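Local coordinates for protein branched-chain-amino-acid aminotransferase (Pseudomonas aeruginosa, PDB 6NST) that catalyses the pyridoxal-phosphate-dependent transfer of the amino group between leucine, isoleucine or valine and 2-oxoglutarate in branched-chain amino-acid biosynthesis, at residues 8-13 / 20-25; 289-294 / 300-305. The protein carries 1 engineered substitution. All coordinates share one frame; numbering follows the deposited sequence.

How the contacts relate
Contacts 1 and 2 are tied to the same antiparallel sheet, close to its two ends. In contact 1, strand 9-12, next to the outermost strand 15-18, packs against segment 20-25, whose strand 23-25 pairs with a strand of the second subunit. In contact 2, strand 303-305, the outermost strand at the other end within this chain, meets the C-terminal end of helix 279-292. Their centres lie 29 Å apart and their nearest atoms about 14 Å apart, so they do not touch. Along the chain, contact 1 closes before contact 2 opens. Both lie away from K160, the lysine that by similarity carries the pyridoxal phosphate.

Contact 1: 8-13 / 20-25; sequences GVIWYD and RDATTH
The seven-stranded antiparallel sheet meets the start of an intersubunit strand here: I10 and Y12, on the same side of strand 9-12, reach A22 and the two threonines after it. These segments form no ladder with each other; strand 15-18 follows 9-12 as its sheet neighbour, and the chain then returns over the sheet face as 20-25. A22 is the centre of an inverse gamma turn, and its methyl group points toward strand 9-12. I10 CD1 lies 3.7 Å from A22 CB, while the Y12 ring passes alongside, with CD2 3.8 Å from A22 CA. With CG anti to the backbone N (chi1 -164°), the Y12 ring extends toward segment 20-25 and presents its edge to A22 CA and to the carbonyl of T23. At its far end Y12 OH donates a hydrogen bond to T23 O at 2.9 Å. The hydroxyl sits well off the carbonyl plane, tilted by 33°, with a C=O...OH angle of 137°. A water lying in the plane of the ring donates to Y12 OH at 2.6 Å and also bonds T24 OG1 at 3.0 Å, so the phenol oxygen both gives and accepts. T24 OG1 has a further partner in T28 OG1, which links this small polar network to the following loop. V17 and F103 also pack against the tyrosine. Beyond the contact, T23, T24 and H25 pair in an antiparallel ladder with a strand of the second subunit, and I10 packs on H25 of that subunit. The arrangement is that of a sheet face packed against a strand whose ladder is completed by another subunit, here in the oligomer of a class-IV aminotransferase.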
ATOM      1  N   GLY A   8      28.288   5.941  40.985  1.00 37.65           N
ATOM      2  CA  GLY A   8      27.035   5.318  41.332  1.00 39.26           C
ATOM      3  C   GLY A   8      27.077   3.839  41.033  1.00 32.66           C
ATOM      4  O   GLY A   8      28.148   3.250  40.853  1.00 34.52           O
ATOM      5  N   VAL A   9      25.894   3.230  40.980  1.00 31.70           N
ATOM      6  CA  VAL A   9      25.769   1.798  40.759  1.00 32.52           C
ATOM      7  C   VAL A   9      24.706   1.542  39.701  1.00 30.68           C
ATOM      8  O   VAL A   9      23.811   2.356  39.466  1.00 29.07           O
ATOM      9  CB  VAL A   9      25.424   1.034  42.057  1.00 33.09           C
ATOM     10  CG1 VAL A   9      26.580   1.117  43.044  1.00 36.53           C
ATOM     11  CG2 VAL A   9      24.148   1.585  42.676  1.00 22.94           C
ATOM     12  N   ILE A  10      24.823   0.385  39.057  1.00 25.74           N
ATOM     13  CA  ILE A  10      23.845  -0.089  38.088  1.00 27.42           C
ATOM     14  C   ILE A  10      23.492  -1.524  38.446  1.00 27.53           C
ATOM     15  O   ILE A  10      24.386  -2.347  38.674  1.00 32.31           O
ATOM     16  CB  ILE A  10      24.374  -0.007  36.642  1.00 33.68           C
ATOM     17  CG1 ILE A  10      24.627   1.445  36.243  1.00 26.77           C
ATOM     18  CG2 ILE A  10      23.401  -0.667  35.676  1.00 21.93           C
ATOM     19  CD1 ILE A  10      25.306   1.597  34.900  1.00 20.16           C
ATOM     20  N   TRP A  11      22.197  -1.817  38.511  1.00 24.61           N
ATOM     21  CA  TRP A  11      21.746  -3.190  38.698  1.00 20.35           C
ATOM     22  C   TRP A  11      22.058  -3.986  37.438  1.00 18.00           C
ATOM     23  O   TRP A  11      21.619  -3.624  36.343  1.00 18.91           O
ATOM     24  CB  TRP A  11      20.253  -3.215  39.005  1.00 20.68           C
ATOM     25  CG  TRP A  11      19.729  -4.546  39.446  1.00 21.13           C
ATOM     26  CD1 TRP A  11      19.617  -4.997  40.729  1.00 23.84           C
ATOM     27  CD2 TRP A  11      19.223  -5.591  38.608  1.00 28.44           C
ATOM     28  NE1 TRP A  11      19.078  -6.262  40.742  1.00 28.30           N
ATOM     29  CE2 TRP A  11      18.830  -6.650  39.451  1.00 17.31           C
ATOM     30  CE3 TRP A  11      19.070  -5.738  37.226  1.00 24.87           C
ATOM     31  CZ2 TRP A  11      18.284  -7.834  38.957  1.00 23.99           C
ATOM     32  CZ3 TRP A  11      18.535  -6.916  36.739  1.00 17.95           C
ATOM     33  CH2 TRP A  11      18.150  -7.948  37.600  1.00 24.59           C
ATOM     34  N   TYR A  12      22.826  -5.061  37.590  1.00 24.08           N
ATOM     35  CA  TYR A  12      23.341  -5.820  36.450  1.00 22.25           C
ATOM     36  C   TYR A  12      23.228  -7.303  36.789  1.00 30.84           C
ATOM     37  O   TYR A  12      24.067  -7.846  37.515  1.00 43.52           O
ATOM     38  CB  TYR A  12      24.781  -5.421  36.146  1.00 28.13           C
ATOM     39  CG  TYR A  12      25.305  -5.831  34.784  1.00 22.79           C
ATOM     40  CD1 TYR A  12      24.662  -6.795  34.019  1.00 21.19           C
ATOM     41  CD2 TYR A  12      26.457  -5.252  34.271  1.00 26.54           C
ATOM     42  CE1 TYR A  12      25.151  -7.163  32.779  1.00 30.21           C
ATOM     43  CE2 TYR A  12      26.952  -5.614  33.036  1.00 26.30           C
ATOM     44  CZ  TYR A  12      26.296  -6.569  32.293  1.00 28.33           C
ATOM     45  OH  TYR A  12      26.793  -6.927  31.061  1.00 31.83           O
ATOM     46  N   ASP A  13      22.183  -7.946  36.264  1.00 26.83           N
ATOM     47  CA  ASP A  13      21.996  -9.394  36.353  1.00 25.61           C
ATOM     48  C   ASP A  13      21.985  -9.879  37.805  1.00 32.87           C
ATOM     49  O   ASP A  13      22.748 -10.762  38.203  1.00 34.89           O
ATOM     50  CB  ASP A  13      23.064 -10.131  35.534  1.00 29.96           C
ATOM     51  CG  ASP A  13      22.897  -9.933  34.040  1.00 30.35           C
ATOM     52  OD1 ASP A  13      21.909  -9.289  33.628  1.00 31.81           O
ATOM     53  OD2 ASP A  13      23.751 -10.423  33.275  1.00 26.89           O
ATOM     54  N   ARG A  20      30.975   2.411  36.281  1.00 32.80           N
ATOM     55  CA  ARG A  20      31.980   2.226  35.243  1.00 30.85           C
ATOM     56  C   ARG A  20      32.306   0.757  35.001  1.00 37.54           C
ATOM     57  O   ARG A  20      32.884   0.428  33.960  1.00 41.47           O
ATOM     58  CB  ARG A  20      33.253   2.993  35.605  1.00 27.50           C
ATOM     59  CG  ARG A  20      33.044   4.489  35.777  1.00 29.71           C
ATOM     60  CD  ARG A  20      34.293   5.160  36.319  1.00 33.31           C
ATOM     61  NE  ARG A  20      34.133   6.606  36.441  1.00 36.99           N
ATOM     62  CZ  ARG A  20      33.631   7.216  37.510  1.00 39.69           C
ATOM     63  NH1 ARG A  20      33.231   6.504  38.556  1.00 46.02           N
ATOM     64  NH2 ARG A  20      33.527   8.538  37.535  1.00 39.85           N
ATOM     65  N   ASP A  21      31.950  -0.129  35.932  1.00 30.68           N
ATOM     66  CA  ASP A  21      32.160  -1.560  35.758  1.00 33.69           C
ATOM     67  C   ASP A  21      31.004  -2.249  35.045  1.00 35.91           C
ATOM     68  O   ASP A  21      31.148  -3.410  34.647  1.00 35.45           O
ATOM     69  CB  ASP A  21      32.392  -2.235  37.115  1.00 40.73           C
ATOM     70  CG  ASP A  21      33.703  -1.823  37.755  1.00 52.14           C
ATOM     71  OD1 ASP A  21      34.656  -1.504  37.013  1.00 55.32           O
ATOM     72  OD2 ASP A  21      33.783  -1.821  39.002  1.00 60.27           O
ATOM     73  N   ALA A  22      29.867  -1.570  34.879  1.00 34.89           N
ATOM     74  CA  ALA A  22      28.713  -2.139  34.183  1.00 29.96           C
ATOM     75  C   ALA A  22      28.995  -2.107  32.684  1.00 32.77           C
ATOM     76  O   ALA A  22      28.524  -1.244  31.939  1.00 23.18           O
ATOM     77  CB  ALA A  22      27.440  -1.381  34.536  1.00 24.94           C
ATOM     78  N   THR A  23      29.785  -3.077  32.239  1.00 33.81           N
ATOM     79  CA  THR A  23      30.198  -3.177  30.849  1.00 31.96           C
ATOM     80  C   THR A  23      29.676  -4.469  30.240  1.00 29.13           C
ATOM     81  O   THR A  23      29.222  -5.380  30.938  1.00 20.10           O
ATOM     82  CB  THR A  23      31.726  -3.122  30.715  1.00 33.11           C
ATOM     83  OG1 THR A  23      32.312  -4.166  31.502  1.00 32.28           O
ATOM     84  CG2 THR A  23      32.257  -1.777  31.180  1.00 23.02           C
ATOM     85  N   THR A  24      29.745  -4.533  28.916  1.00 26.11           N
ATOM     86  CA  THR A  24      29.423  -5.740  28.174  1.00 35.56           C
ATOM     87  C   THR A  24      30.451  -5.905  27.068  1.00 33.90           C
ATOM     88  O   THR A  24      31.090  -4.939  26.641  1.00 44.03           O
ATOM     89  CB  THR A  24      28.007  -5.694  27.585  1.00 41.59           C
ATOM     90  OG1 THR A  24      27.752  -6.904  26.860  1.00 40.16           O
ATOM     91  CG2 THR A  24      27.859  -4.506  26.647  1.00 39.92           C
ATOM     92  N   HIS A  25      30.617  -7.143  26.613  1.00 25.02           N
ATOM     93  CA  HIS A  25      31.568  -7.391  25.543  1.00 28.98           C
ATOM     94  C   HIS A  25      31.107  -6.698  24.269  1.00 35.21           C
ATOM     95  O   HIS A  25      29.909  -6.550  24.013  1.00 28.84           O
ATOM     96  CB  HIS A  25      31.736  -8.889  25.303  1.00 34.85           C
ATOM     97  CG  HIS A  25      32.911  -9.230  24.440  1.00 48.38           C
ATOM     98  ND1 HIS A  25      32.783  -9.608  23.121  1.00 50.62           N
ATOM     99  CD2 HIS A  25      34.238  -9.241  24.708  1.00 49.98           C
ATOM    100  CE1 HIS A  25      33.980  -9.843  22.615  1.00 51.88           C
ATOM    101  NE2 HIS A  25      34.880  -9.627  23.556  1.00 54.30           N
TER
HETATM  102  O   HOH W   1      27.201  -8.657  29.186  1.00 33.66           O

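Contact 2: 289-294 / 300-305; sequences FDLVSG and AEWRTL
R303 NH1 donates to L291 O at 3.1 Å, so the guanidinium takes a carbonyl from the last turn of helix 279-292. The bond is bent, with an N-H...O angle of 141°, and the oxygen lies 26° out of the guanidinium plane. NH1 also donates to A298 O in the connecting loop, its stronger partner. A turn in the arginine chain at chi3 (-62°) brings its end back beside the helix: CD comes within 3.9 Å of G294 CA, which also lies over one guanidinium face. L291 CD1 approaches the guanidinium edge, 3.5 Å from NH1. The leucine's other methyl, CD2, meets the rim of the W302 indole in the ring plane, 3.6 Å from CE3, so the two branches are divided between arginine and tryptophan. This joins the C-terminal end of a helix to the chain's last strand, 303-305, which pairs antiparallel with strand 51-53 at one end of the sheet. G294, at positive phi, is the first residue to leave the helical conformation, and its N bonds weakly to L291 O, the oxygen that R303 also uses. One turn back, F289 O accepts from S293 N and, at 2.6 Å, from S293 OG, on opposite faces of its carbonyl plane. Further out, H299 stacks on W302, and R54 makes a cation-pi contact with that indole. F53 packs against L291, V292 and W302.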
ATOM      1  N   PHE A 289       1.248  16.631  36.033  1.00 27.02           N
ATOM      2  CA  PHE A 289       2.341  16.992  36.931  1.00 28.94           C
ATOM      3  C   PHE A 289       1.936  16.836  38.392  1.00 33.30           C
ATOM      4  O   PHE A 289       2.738  16.386  39.218  1.00 25.22           O
ATOM      5  CB  PHE A 289       2.805  18.421  36.650  1.00 32.11           C
ATOM      6  CG  PHE A 289       3.808  18.525  35.538  1.00 58.39           C
ATOM      7  CD1 PHE A 289       5.157  18.668  35.815  1.00 68.96           C
ATOM      8  CD2 PHE A 289       3.404  18.476  34.215  1.00 63.77           C
ATOM      9  CE1 PHE A 289       6.081  18.766  34.793  1.00 72.88           C
ATOM     10  CE2 PHE A 289       4.321  18.573  33.189  1.00 63.56           C
ATOM     11  CZ  PHE A 289       5.660  18.718  33.478  1.00 70.75           C
ATOM     12  N   ASP A 290       0.697  17.206  38.732  1.00 31.99           N
ATOM     13  CA  ASP A 290       0.210  16.988  40.090  1.00 36.98           C
ATOM     14  C   ASP A 290       0.178  15.508  40.439  1.00 40.70           C
ATOM     15  O   ASP A 290       0.434  15.132  41.590  1.00 35.13           O
ATOM     16  CB  ASP A 290      -1.184  17.595  40.256  1.00 36.24           C
ATOM     17  CG  ASP A 290      -1.171  19.108  40.223  1.00 33.64           C
ATOM     18  OD1 ASP A 290      -0.071  19.698  40.289  1.00 30.42           O
ATOM     19  OD2 ASP A 290      -2.265  19.707  40.126  1.00 28.83           O
ATOM     20  N   LEU A 291      -0.128  14.656  39.460  1.00 28.91           N
ATOM     21  CA  LEU A 291      -0.229  13.226  39.722  1.00 26.38           C
ATOM     22  C   LEU A 291       1.145  12.607  39.955  1.00 29.52           C
ATOM     23  O   LEU A 291       1.354  11.888  40.939  1.00 30.82           O
ATOM     24  CB  LEU A 291      -0.941  12.537  38.560  1.00 25.44           C
ATOM     25  CG  LEU A 291      -1.151  11.029  38.689  1.00 32.51           C
ATOM     26  CD1 LEU A 291      -2.135  10.721  39.807  1.00 31.75           C
ATOM     27  CD2 LEU A 291      -1.624  10.447  37.367  1.00 39.98           C
ATOM     28  N   VAL A 292       2.099  12.880  39.061  1.00 24.01           N
ATOM     29  CA  VAL A 292       3.395  12.214  39.153  1.00 33.33           C
ATOM     30  C   VAL A 292       4.203  12.737  40.337  1.00 38.21           C
ATOM     31  O   VAL A 292       5.000  11.997  40.923  1.00 39.52           O
ATOM     32  CB  VAL A 292       4.171  12.360  37.829  1.00 29.37           C
ATOM     33  CG1 VAL A 292       3.369  11.775  36.677  1.00 22.12           C
ATOM     34  CG2 VAL A 292       4.523  13.816  37.557  1.00 27.82           C
ATOM     35  N   SER A 293       4.012  14.000  40.716  1.00 32.58           N
ATOM     36  CA  SER A 293       4.774  14.602  41.802  1.00 29.25           C
ATOM     37  C   SER A 293       4.109  14.432  43.160  1.00 27.91           C
ATOM     38  O   SER A 293       4.663  14.892  44.164  1.00 30.57           O
ATOM     39  CB  SER A 293       5.000  16.094  41.531  1.00 31.52           C
ATOM     40  OG  SER A 293       3.783  16.816  41.611  1.00 39.00           O
ATOM     41  N   GLY A 294       2.944  13.793  43.221  1.00 28.94           N
ATOM     42  CA  GLY A 294       2.281  13.555  44.484  1.00 28.79           C
ATOM     43  C   GLY A 294       1.575  14.748  45.086  1.00 36.02           C
ATOM     44  O   GLY A 294       1.132  14.665  46.238  1.00 37.41           O
ATOM     45  N   ALA A 300      -2.843   6.304  44.337  1.00 39.84           N
ATOM     46  CA  ALA A 300      -1.679   6.001  45.165  1.00 35.67           C
ATOM     47  C   ALA A 300      -0.903   4.803  44.634  1.00 41.20           C
ATOM     48  O   ALA A 300       0.318   4.727  44.818  1.00 44.40           O
ATOM     49  CB  ALA A 300      -2.108   5.754  46.611  1.00 31.46           C
ATOM     50  N   GLU A 301      -1.585   3.861  43.978  1.00 37.95           N
ATOM     51  CA  GLU A 301      -0.911   2.701  43.408  1.00 31.17           C
ATOM     52  C   GLU A 301      -0.014   3.062  42.232  1.00 29.60           C
ATOM     53  O   GLU A 301       0.799   2.228  41.817  1.00 37.28           O
ATOM     54  CB  GLU A 301      -1.939   1.653  42.972  1.00 42.93           C
ATOM     55  CG  GLU A 301      -2.817   2.069  41.795  1.00 50.40           C
ATOM     56  CD  GLU A 301      -3.915   3.045  42.182  1.00 57.74           C
ATOM     57  OE1 GLU A 301      -4.071   3.325  43.391  1.00 59.63           O
ATOM     58  OE2 GLU A 301      -4.624   3.532  41.276  1.00 59.23           O
ATOM     59  N   TRP A 302      -0.135   4.271  41.688  1.00 31.67           N
ATOM     60  CA  TRP A 302       0.704   4.712  40.584  1.00 29.24           C
ATOM     61  C   TRP A 302       1.991   5.384  41.049  1.00 27.97           C
ATOM     62  O   TRP A 302       2.815   5.756  40.209  1.00 32.00           O
ATOM     63  CB  TRP A 302      -0.083   5.664  39.673  1.00 26.13           C
ATOM     64  CG  TRP A 302      -1.134   4.972  38.851  1.00 32.78           C
ATOM     65  CD1 TRP A 302      -1.398   3.632  38.818  1.00 31.62           C
ATOM     66  CD2 TRP A 302      -2.058   5.585  37.942  1.00 30.27           C
ATOM     67  NE1 TRP A 302      -2.428   3.373  37.946  1.00 23.32           N
ATOM     68  CE2 TRP A 302      -2.851   4.555  37.396  1.00 33.55           C
ATOM     69  CE3 TRP A 302      -2.291   6.903  37.538  1.00 30.20           C
ATOM     70  CZ2 TRP A 302      -3.860   4.803  36.466  1.00 26.62           C
ATOM     71  CZ3 TRP A 302      -3.295   7.147  36.616  1.00 20.56           C
ATOM     72  CH2 TRP A 302      -4.066   6.101  36.090  1.00 25.64           C
ATOM     73  N   ARG A 303       2.186   5.545  42.355  1.00 22.41           N
ATOM     74  CA  ARG A 303       3.402   6.133  42.914  1.00 27.33           C
ATOM     75  C   ARG A 303       3.995   5.135  43.903  1.00 35.00           C
ATOM     76  O   ARG A 303       3.488   4.975  45.018  1.00 34.20           O
ATOM     77  CB  ARG A 303       3.111   7.474  43.580  1.00 31.43           C
ATOM     78  CG  ARG A 303       2.661   8.558  42.617  1.00 37.44           C
ATOM     79  CD  ARG A 303       2.338   9.844  43.356  1.00 40.24           C
ATOM     80  NE  ARG A 303       1.234   9.662  44.294  1.00 36.25           N
ATOM     81  CZ  ARG A 303      -0.048   9.796  43.970  1.00 30.75           C
ATOM     82  NH1 ARG A 303      -0.389  10.117  42.731  1.00 21.90           N
ATOM     83  NH2 ARG A 303      -0.988   9.610  44.888  1.00 33.71           N
ATOM     84  N   THR A 304       5.071   4.466  43.496  1.00 31.94           N
ATOM     85  CA  THR A 304       5.727   3.453  44.315  1.00 32.71           C
ATOM     86  C   THR A 304       6.958   4.078  44.962  1.00 31.92           C
ATOM     87  O   THR A 304       7.924   4.417  44.271  1.00 23.32           O
ATOM     88  CB  THR A 304       6.101   2.233  43.475  1.00 29.17           C
ATOM     89  OG1 THR A 304       4.913   1.663  42.912  1.00 34.65           O
ATOM     90  CG2 THR A 304       6.800   1.187  44.330  1.00 23.74           C
ATOM     91  N   LEU A 305       6.915   4.232  46.286  1.00 24.41           N
ATOM     92  CA  LEU A 305       8.035   4.809  47.016  1.00 34.31           C
ATOM     93  C   LEU A 305       9.305   3.998  46.786  1.00 39.10           C
ATOM     94  O   LEU A 305       9.268   2.770  46.666  1.00 31.20           O
ATOM     95  CB  LEU A 305       7.718   4.875  48.512  1.00 33.45           C
ATOM     96  CG  LEU A 305       6.604   5.838  48.919  1.00 31.29           C
ATOM     97  CD1 LEU A 305       6.391   5.813  50.426  1.00 28.35           C
ATOM     98  CD2 LEU A 305       6.926   7.243  48.441  1.00 25.67           C
TER